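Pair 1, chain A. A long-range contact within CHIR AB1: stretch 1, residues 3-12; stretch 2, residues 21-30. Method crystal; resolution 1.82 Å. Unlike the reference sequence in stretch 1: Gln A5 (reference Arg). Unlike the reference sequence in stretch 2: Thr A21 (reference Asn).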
# COMPACT_ATOMS: atom_id res chain seq x y z
N LEU A 3 10.58 -9.80 12.28
CA LEU A 3 9.21 -9.84 11.69
C LEU A 3 9.00 -11.08 10.79
O LEU A 3 9.49 -11.13 9.66
CB LEU A 3 8.92 -8.53 10.93
CG LEU A 3 7.43 -8.17 10.94
CD1 LEU A 3 7.12 -6.69 10.86
CD2 LEU A 3 6.83 -8.86 9.78
N PRO A 4 8.29 -12.11 11.30
CA PRO A 4 8.11 -13.35 10.53
C PRO A 4 7.28 -13.19 9.24
O PRO A 4 6.19 -12.62 9.27
CB PRO A 4 7.38 -14.27 11.52
CG PRO A 4 6.76 -13.35 12.51
CD PRO A 4 7.65 -12.18 12.63
N GLN A 5 7.83 -13.70 8.13
CA GLN A 5 7.17 -13.72 6.82
C GLN A 5 5.76 -14.31 6.94
O GLN A 5 5.59 -15.38 7.55
CB GLN A 5 8.01 -14.56 5.84
CG GLN A 5 7.45 -14.64 4.41
CD GLN A 5 8.13 -15.71 3.55
OE1 GLN A 5 8.66 -16.71 4.04
NE2 GLN A 5 8.09 -15.51 2.25
N PRO A 6 4.74 -13.61 6.38
CA PRO A 6 3.40 -14.17 6.43
C PRO A 6 3.22 -15.28 5.38
O PRO A 6 4.05 -15.41 4.49
CB PRO A 6 2.50 -12.97 6.12
CG PRO A 6 3.35 -12.10 5.20
CD PRO A 6 4.77 -12.29 5.69
N SER A 7 2.16 -16.06 5.49
CA SER A 7 1.84 -17.02 4.43
C SER A 7 0.39 -16.84 3.96
O SER A 7 -0.48 -16.43 4.72
CB SER A 7 2.08 -18.45 4.92
OG SER A 7 1.17 -18.73 5.95
N LEU A 8 0.15 -17.18 2.71
CA LEU A 8 -1.11 -16.81 2.06
C LEU A 8 -1.73 -18.10 1.53
O LEU A 8 -1.03 -18.97 0.98
CB LEU A 8 -0.82 -15.81 0.93
CG LEU A 8 -1.96 -15.20 0.10
CD1 LEU A 8 -2.93 -14.39 0.95
CD2 LEU A 8 -1.35 -14.37 -1.07
N SER A 9 -3.03 -18.25 1.76
CA SER A 9 -3.75 -19.34 1.14
C SER A 9 -4.89 -18.80 0.28
O SER A 9 -5.39 -17.69 0.51
CB SER A 9 -4.27 -20.32 2.20
OG SER A 9 -5.20 -19.71 3.05
N LEU A 10 -5.27 -19.58 -0.71
CA LEU A 10 -6.37 -19.23 -1.61
C LEU A 10 -7.44 -20.32 -1.63
O LEU A 10 -7.11 -21.49 -1.86
CB LEU A 10 -5.80 -19.01 -3.00
CG LEU A 10 -6.78 -19.03 -4.18
CD1 LEU A 10 -7.67 -17.79 -4.17
CD2 LEU A 10 -6.04 -19.16 -5.51
N HIS A 11 -8.70 -19.94 -1.41
CA HIS A 11 -9.81 -20.92 -1.46
C HIS A 11 -11.00 -20.27 -2.14
O HIS A 11 -11.38 -19.17 -1.77
CB HIS A 11 -10.23 -21.37 -0.05
CG HIS A 11 -9.14 -22.05 0.73
ND1 HIS A 11 -8.31 -21.37 1.59
CD2 HIS A 11 -8.70 -23.33 0.71
CE1 HIS A 11 -7.43 -22.21 2.11
NE2 HIS A 11 -7.64 -23.41 1.58
N PRO A 12 -11.58 -20.93 -3.15
CA PRO A 12 -11.08 -22.13 -3.81
C PRO A 12 -9.89 -21.77 -4.71
O PRO A 12 -9.73 -20.61 -5.10
CB PRO A 12 -12.27 -22.54 -4.69
CG PRO A 12 -12.93 -21.20 -5.01
CD PRO A 12 -12.85 -20.47 -3.73
N THR A 21 -16.65 -16.33 -5.81
CA THR A 21 -16.03 -15.57 -4.72
C THR A 21 -14.80 -16.33 -4.21
O THR A 21 -14.85 -17.55 -3.98
CB THR A 21 -17.09 -15.25 -3.60
OG1 THR A 21 -18.13 -14.47 -4.19
CG2 THR A 21 -16.46 -14.46 -2.42
N VAL A 22 -13.67 -15.63 -4.10
CA VAL A 22 -12.45 -16.23 -3.57
C VAL A 22 -12.05 -15.55 -2.26
O VAL A 22 -12.39 -14.40 -2.02
CB VAL A 22 -11.24 -16.21 -4.56
CG1 VAL A 22 -11.54 -17.02 -5.82
CG2 VAL A 22 -10.85 -14.74 -4.93
N THR A 23 -11.32 -16.30 -1.44
CA THR A 23 -10.84 -15.81 -0.18
C THR A 23 -9.34 -16.05 -0.16
O THR A 23 -8.87 -17.20 -0.34
CB THR A 23 -11.48 -16.56 1.02
OG1 THR A 23 -12.89 -16.28 1.06
CG2 THR A 23 -10.85 -16.05 2.32
N LEU A 24 -8.60 -14.97 0.06
CA LEU A 24 -7.17 -15.01 0.24
C LEU A 24 -6.92 -14.75 1.71
O LEU A 24 -7.23 -13.67 2.22
CB LEU A 24 -6.49 -13.87 -0.57
CG LEU A 24 -6.32 -14.02 -2.09
CD1 LEU A 24 -5.31 -15.10 -2.44
CD2 LEU A 24 -7.64 -14.21 -2.83
N ARG A 25 -6.39 -15.76 2.39
CA ARG A 25 -6.25 -15.68 3.83
C ARG A 25 -4.77 -15.48 4.15
O ARG A 25 -3.92 -16.33 3.78
CB ARG A 25 -6.83 -16.95 4.47
CG ARG A 25 -6.74 -16.99 5.96
CD ARG A 25 -7.50 -18.20 6.51
NE ARG A 25 -7.17 -18.42 7.92
CZ ARG A 25 -7.87 -17.94 8.95
NH1 ARG A 25 -8.96 -17.21 8.75
NH2 ARG A 25 -7.47 -18.21 10.19
N CYS A 26 -4.46 -14.38 4.84
CA CYS A 26 -3.08 -14.04 5.13
C CYS A 26 -2.84 -14.36 6.58
O CYS A 26 -3.46 -13.75 7.47
CB CYS A 26 -2.79 -12.55 4.87
SG CYS A 26 -1.03 -12.10 5.04
N HIS A 27 -1.95 -15.32 6.81
CA HIS A 27 -1.65 -15.81 8.17
C HIS A 27 -0.46 -15.10 8.76
O HIS A 27 0.60 -15.07 8.16
CB HIS A 27 -1.34 -17.30 8.13
CG HIS A 27 -2.47 -18.14 7.63
ND1 HIS A 27 -2.61 -18.50 6.31
CD2 HIS A 27 -3.53 -18.68 8.29
CE1 HIS A 27 -3.71 -19.23 6.17
NE2 HIS A 27 -4.28 -19.36 7.35
N LEU A 28 -0.64 -14.54 9.95
CA LEU A 28 0.48 -13.88 10.62
C LEU A 28 0.34 -13.96 12.15
O LEU A 28 -0.64 -14.51 12.63
CB LEU A 28 0.71 -12.44 10.11
CG LEU A 28 -0.22 -11.26 9.75
CD1 LEU A 28 -1.65 -11.62 9.29
CD2 LEU A 28 -0.24 -10.13 10.81
N PRO A 29 1.34 -13.45 12.89
CA PRO A 29 1.27 -13.52 14.36
C PRO A 29 0.13 -12.72 15.00
O PRO A 29 -0.45 -11.82 14.37
CB PRO A 29 2.62 -12.97 14.82
CG PRO A 29 3.53 -13.10 13.64
CD PRO A 29 2.60 -12.82 12.46
N ARG A 30 -0.17 -13.03 16.26
CA ARG A 30 -1.22 -12.35 17.01
C ARG A 30 -0.73 -11.00 17.55
O ARG A 30 -0.63 -10.79 18.78
CB ARG A 30 -1.73 -13.22 18.16
CG ARG A 30 -2.50 -14.46 17.71
CD ARG A 30 -3.13 -15.12 18.92
NE ARG A 30 -3.51 -16.50 18.68
CZ ARG A 30 -4.75 -16.90 18.40
NH1 ARG A 30 -5.74 -16.02 18.32
NH2 ARG A 30 -5.00 -18.19 18.21
O HOH W 1 -8.27 -18.79 2.09
O HOH W 2 -14.24 -18.27 -0.93

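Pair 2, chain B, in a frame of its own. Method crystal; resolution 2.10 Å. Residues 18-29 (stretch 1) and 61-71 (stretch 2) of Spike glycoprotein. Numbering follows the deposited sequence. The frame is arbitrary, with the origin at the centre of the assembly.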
# COMPACT_ATOMS: atom_id res chain seq x y z
N GLN B 18 -9.72 2.97 -4.35
CA GLN B 18 -9.48 2.31 -5.63
C GLN B 18 -8.01 2.52 -5.99
O GLN B 18 -7.43 3.56 -5.67
CB GLN B 18 -10.39 2.88 -6.71
CG GLN B 18 -11.88 2.77 -6.40
CD GLN B 18 -12.38 1.33 -6.40
OE1 GLN B 18 -11.72 0.43 -6.91
NE2 GLN B 18 -13.56 1.12 -5.82
N PRO B 19 -7.40 1.52 -6.64
CA PRO B 19 -5.97 1.60 -6.96
C PRO B 19 -5.62 2.80 -7.84
O PRO B 19 -4.49 3.30 -7.76
CB PRO B 19 -5.70 0.29 -7.70
CG PRO B 19 -7.03 -0.20 -8.14
CD PRO B 19 -8.00 0.26 -7.11
N VAL B 20 -6.56 3.26 -8.66
CA VAL B 20 -6.30 4.43 -9.50
C VAL B 20 -6.07 5.67 -8.63
O VAL B 20 -5.35 6.59 -9.03
CB VAL B 20 -7.46 4.67 -10.51
CG1 VAL B 20 -8.75 5.05 -9.80
CG2 VAL B 20 -7.06 5.74 -11.52
N VAL B 21 -6.64 5.69 -7.43
CA VAL B 21 -6.40 6.79 -6.49
C VAL B 21 -5.83 6.30 -5.15
O VAL B 21 -6.32 6.69 -4.09
CB VAL B 21 -7.68 7.60 -6.22
CG1 VAL B 21 -7.98 8.50 -7.40
CG2 VAL B 21 -8.87 6.69 -5.93
N TRP B 22 -4.81 5.45 -5.21
CA TRP B 22 -4.15 4.93 -4.01
C TRP B 22 -3.63 6.06 -3.13
O TRP B 22 -3.27 7.13 -3.63
CB TRP B 22 -3.00 3.99 -4.38
CG TRP B 22 -1.90 4.63 -5.19
CD1 TRP B 22 -1.83 4.72 -6.55
CD2 TRP B 22 -0.69 5.23 -4.69
NE1 TRP B 22 -0.67 5.35 -6.93
CE2 TRP B 22 0.05 5.67 -5.80
CE3 TRP B 22 -0.17 5.43 -3.41
CZ2 TRP B 22 1.28 6.31 -5.68
CZ3 TRP B 22 1.05 6.07 -3.28
CH2 TRP B 22 1.77 6.50 -4.41
N ARG B 23 -3.58 5.83 -1.82
CA ARG B 23 -3.18 6.90 -0.91
C ARG B 23 -1.87 6.63 -0.19
O ARG B 23 -1.57 5.51 0.19
CB ARG B 23 -4.29 7.17 0.11
CG ARG B 23 -5.36 8.12 -0.39
CD ARG B 23 -6.73 7.71 0.11
NE ARG B 23 -7.47 8.83 0.70
CZ ARG B 23 -8.78 8.82 0.92
NH1 ARG B 23 -9.50 7.76 0.58
NH2 ARG B 23 -9.37 9.87 1.47
N ARG B 24 -1.08 7.69 0.00
CA ARG B 24 0.21 7.57 0.66
C ARG B 24 0.23 8.29 2.00
O ARG B 24 -0.31 9.39 2.14
CB ARG B 24 1.32 8.12 -0.24
CG ARG B 24 2.66 8.33 0.46
CD ARG B 24 3.80 8.39 -0.56
NE ARG B 24 3.99 7.10 -1.21
CZ ARG B 24 4.87 6.88 -2.19
NH1 ARG B 24 5.64 7.87 -2.63
NH2 ARG B 24 4.97 5.67 -2.72
N TYR B 25 0.85 7.66 2.99
CA TYR B 25 1.06 8.28 4.30
C TYR B 25 2.53 8.17 4.67
O TYR B 25 3.10 7.08 4.69
CB TYR B 25 0.18 7.62 5.36
CG TYR B 25 -1.30 7.64 5.01
CD1 TYR B 25 -2.11 8.69 5.41
CD2 TYR B 25 -1.87 6.61 4.27
CE1 TYR B 25 -3.46 8.71 5.09
CE2 TYR B 25 -3.21 6.63 3.94
CZ TYR B 25 -4.00 7.68 4.35
OH TYR B 25 -5.33 7.69 4.02
N MET B 26 3.15 9.31 4.95
CA MET B 26 4.57 9.33 5.27
C MET B 26 4.81 9.45 6.77
O MET B 26 4.29 10.35 7.43
CB MET B 26 5.26 10.47 4.52
CG MET B 26 5.29 10.27 3.01
SD MET B 26 6.01 11.67 2.13
CE MET B 26 6.14 11.00 0.48
N LEU B 27 5.59 8.52 7.30
CA LEU B 27 5.96 8.47 8.71
C LEU B 27 7.43 8.81 8.89
O LEU B 27 8.31 8.13 8.32
CB LEU B 27 5.67 7.09 9.30
CG LEU B 27 4.35 6.42 8.94
CD1 LEU B 27 4.25 5.06 9.61
CD2 LEU B 27 3.18 7.31 9.33
N TYR B 28 7.69 9.84 9.68
CA TYR B 28 9.04 10.35 9.88
C TYR B 28 9.20 10.96 11.27
O TYR B 28 8.34 11.70 11.73
CB TYR B 28 9.38 11.39 8.80
CG TYR B 28 10.75 12.00 8.93
CD1 TYR B 28 10.94 13.22 9.57
CD2 TYR B 28 11.87 11.34 8.43
CE1 TYR B 28 12.20 13.77 9.69
CE2 TYR B 28 13.13 11.89 8.54
CZ TYR B 28 13.29 13.10 9.18
OH TYR B 28 14.55 13.65 9.30
N ASP B 29 10.31 10.63 11.93
CA ASP B 29 10.65 11.18 13.25
C ASP B 29 9.51 11.01 14.25
O ASP B 29 8.98 11.99 14.77
CB ASP B 29 11.03 12.66 13.12
CG ASP B 29 11.68 13.22 14.38
OD1 ASP B 29 11.73 14.46 14.52
OD2 ASP B 29 12.14 12.43 15.23
N TYR B 61 13.44 2.59 11.95
CA TYR B 61 13.77 2.88 10.56
C TYR B 61 14.03 4.36 10.33
O TYR B 61 13.65 5.20 11.15
CB TYR B 61 12.64 2.40 9.64
CG TYR B 61 12.35 0.93 9.77
CD1 TYR B 61 13.09 -0.01 9.07
CD2 TYR B 61 11.34 0.48 10.60
CE1 TYR B 61 12.84 -1.35 9.19
CE2 TYR B 61 11.07 -0.87 10.73
CZ TYR B 61 11.82 -1.78 10.02
OH TYR B 61 11.56 -3.13 10.14
N GLY B 62 14.70 4.68 9.22
CA GLY B 62 14.95 6.06 8.85
C GLY B 62 13.65 6.76 8.49
O GLY B 62 13.48 7.94 8.79
N SER B 63 12.75 6.02 7.86
CA SER B 63 11.42 6.51 7.52
C SER B 63 10.54 5.34 7.09
O SER B 63 11.05 4.31 6.63
CB SER B 63 11.48 7.56 6.41
OG SER B 63 11.68 6.95 5.15
N VAL B 64 9.23 5.51 7.22
CA VAL B 64 8.29 4.48 6.80
C VAL B 64 7.19 5.08 5.94
O VAL B 64 6.59 6.08 6.30
CB VAL B 64 7.66 3.75 8.00
CG1 VAL B 64 6.60 2.75 7.54
CG2 VAL B 64 8.73 3.04 8.82
N THR B 65 6.92 4.47 4.79
CA THR B 65 5.84 4.94 3.92
C THR B 65 4.76 3.89 3.79
O THR B 65 5.05 2.72 3.56
CB THR B 65 6.37 5.32 2.53
OG1 THR B 65 7.42 6.29 2.66
CG2 THR B 65 5.26 5.90 1.67
N LEU B 66 3.50 4.30 3.94
CA LEU B 66 2.38 3.38 3.81
C LEU B 66 1.51 3.74 2.61
O LEU B 66 0.88 4.80 2.58
CB LEU B 66 1.52 3.40 5.07
CG LEU B 66 2.25 3.19 6.40
CD1 LEU B 66 1.30 3.36 7.57
CD2 LEU B 66 2.92 1.82 6.44
N ASP B 67 1.48 2.86 1.61
CA ASP B 67 0.60 3.06 0.47
C ASP B 67 -0.59 2.13 0.57
O ASP B 67 -0.42 0.92 0.68
CB ASP B 67 1.36 2.84 -0.84
CG ASP B 67 2.55 3.76 -0.98
OD1 ASP B 67 2.51 4.87 -0.42
OD2 ASP B 67 3.52 3.38 -1.67
N VAL B 68 -1.79 2.68 0.52
CA VAL B 68 -2.98 1.88 0.75
C VAL B 68 -3.93 1.93 -0.43
O VAL B 68 -4.20 3.01 -1.00
CB VAL B 68 -3.71 2.33 2.03
CG1 VAL B 68 -4.95 1.49 2.26
CG2 VAL B 68 -2.78 2.24 3.23
N MET B 69 -4.43 0.76 -0.81
CA MET B 69 -5.40 0.65 -1.90
C MET B 69 -6.10 -0.70 -1.85
O MET B 69 -5.83 -1.50 -0.96
CB MET B 69 -4.71 0.83 -3.25
CG MET B 69 -3.79 -0.34 -3.63
SD MET B 69 -2.26 0.20 -4.41
CE MET B 69 -1.34 0.78 -2.99
N ARG B 70 -6.99 -0.95 -2.80
CA ARG B 70 -7.59 -2.27 -2.92
C ARG B 70 -7.05 -2.95 -4.17
O ARG B 70 -6.57 -2.29 -5.09
CB ARG B 70 -9.12 -2.18 -2.96
CG ARG B 70 -9.69 -1.35 -4.10
CD ARG B 70 -11.20 -1.25 -3.96
NE ARG B 70 -11.58 -0.71 -2.66
CZ ARG B 70 -12.64 -1.11 -1.96
NH1 ARG B 70 -13.43 -2.06 -2.43
NH2 ARG B 70 -12.90 -0.56 -0.78
N ILE B 71 -7.13 -4.28 -4.21
CA ILE B 71 -6.49 -5.05 -5.28
C ILE B 71 -7.12 -6.43 -5.37
O ILE B 71 -7.41 -7.05 -4.35
CB ILE B 71 -4.95 -5.15 -5.02
CG1 ILE B 71 -4.22 -5.77 -6.21
CG2 ILE B 71 -4.66 -5.91 -3.73
CD1 ILE B 71 -2.70 -5.72 -6.06
O HOH W 3 12.59 9.45 10.92

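Pair 1 and pair 2 are both two-stranded antiparallel ladders. The strand axes approach to 4.7 Å in each, and their N-to-C directions make angles of 161° and 163°. Fourteen central residues superpose with an RMSD of 0.5 Å.

The hydrogen-bonding register is also the same. Ser A7 with His A27 matches Arg B23 with Val B68. Ser A9 with Arg A25 matches Tyr B25 with Leu B66. His A11 with Thr A23 matches Leu B27 with Val B64. Each of these pairs is closed by two backbone bonds. In the middle pair of pair 1, Ser A9 N reaches Arg A25 O at 2.9 Å, and Arg A25 N reaches Ser A9 O at 2.9 Å. In pair 2, Tyr B25 N to Leu B66 O and Leu B66 N to Tyr B25 O are also 2.9 Å each. These bonds are between backbone atoms, and the two ladders carry very different side chains.

The two faces are filled differently. One face of pair 1 carries Leu A8, Leu A10, Leu A24 and Cys A26. It is apolar across the strands. Leu A8 CD1 lies 3.9 Å from Leu A24 CB, and Leu A10 CD1 lies 3.8 Å from Leu A24 CD2. Leu A10 CD1 also reaches Val A22 CB at 3.9 Å. The matched residues in pair 2 are Arg B24, Met B26, Thr B65 and Asp B67. Here the central pair is charged. Arg B24 lies at the position of Leu A8 and Asp B67 at that of Cys A26, with CA atoms 0.1 Å apart at both positions. A salt bridge joins the pair: Arg B24 NE to Asp B67 OD1 is 2.8 Å. Arg B24 NH2 to Asp B67 OD2 adds a hydrogen bond of 2.9 Å, so the contact is two-pronged. Arg B24 NE also passes 3.4 Å from Thr B65 CG2, at the position of Leu A24. Little of Met B26 is covered by the other stretch.

The other face is polar in pair 1 and mostly apolar in pair 2, with Arg B23 the charged exception. Pair 1 places Ser A7, Ser A9, His A11, Thr A23, Arg A25 and His A27 there. Ser A9 OG lies 3.5 Å from His A27 CE1, at the ring edge. A water hydrogen-bonds to His A11 ND1 and Thr A23 O, and weakly to Ser A9 OG. In pair 2 the matched face holds Arg B23, Tyr B25, Leu B27, Val B64, Leu B66 and Val B68. Leu B27 is its main packing residue. Its CD1 contacts Val B64 CG1 at 3.9 Å and Leu B66 CD1 at 4.0 Å.

Before the first strand, Pro A6 matches Trp B22. Pro A6 CB packs 3.8 Å from Cys A26 SG. Trp B22 reaches further: its CB is 3.8 Å from Met B69 CB, and its CZ3 is 3.4 Å from Asp B67 OD1. Met B69 falls at Leu A28, whose CB is 4.4 Å from Pro A6 CB. Thus a compact ring and a large one occupy equivalent backbone positions.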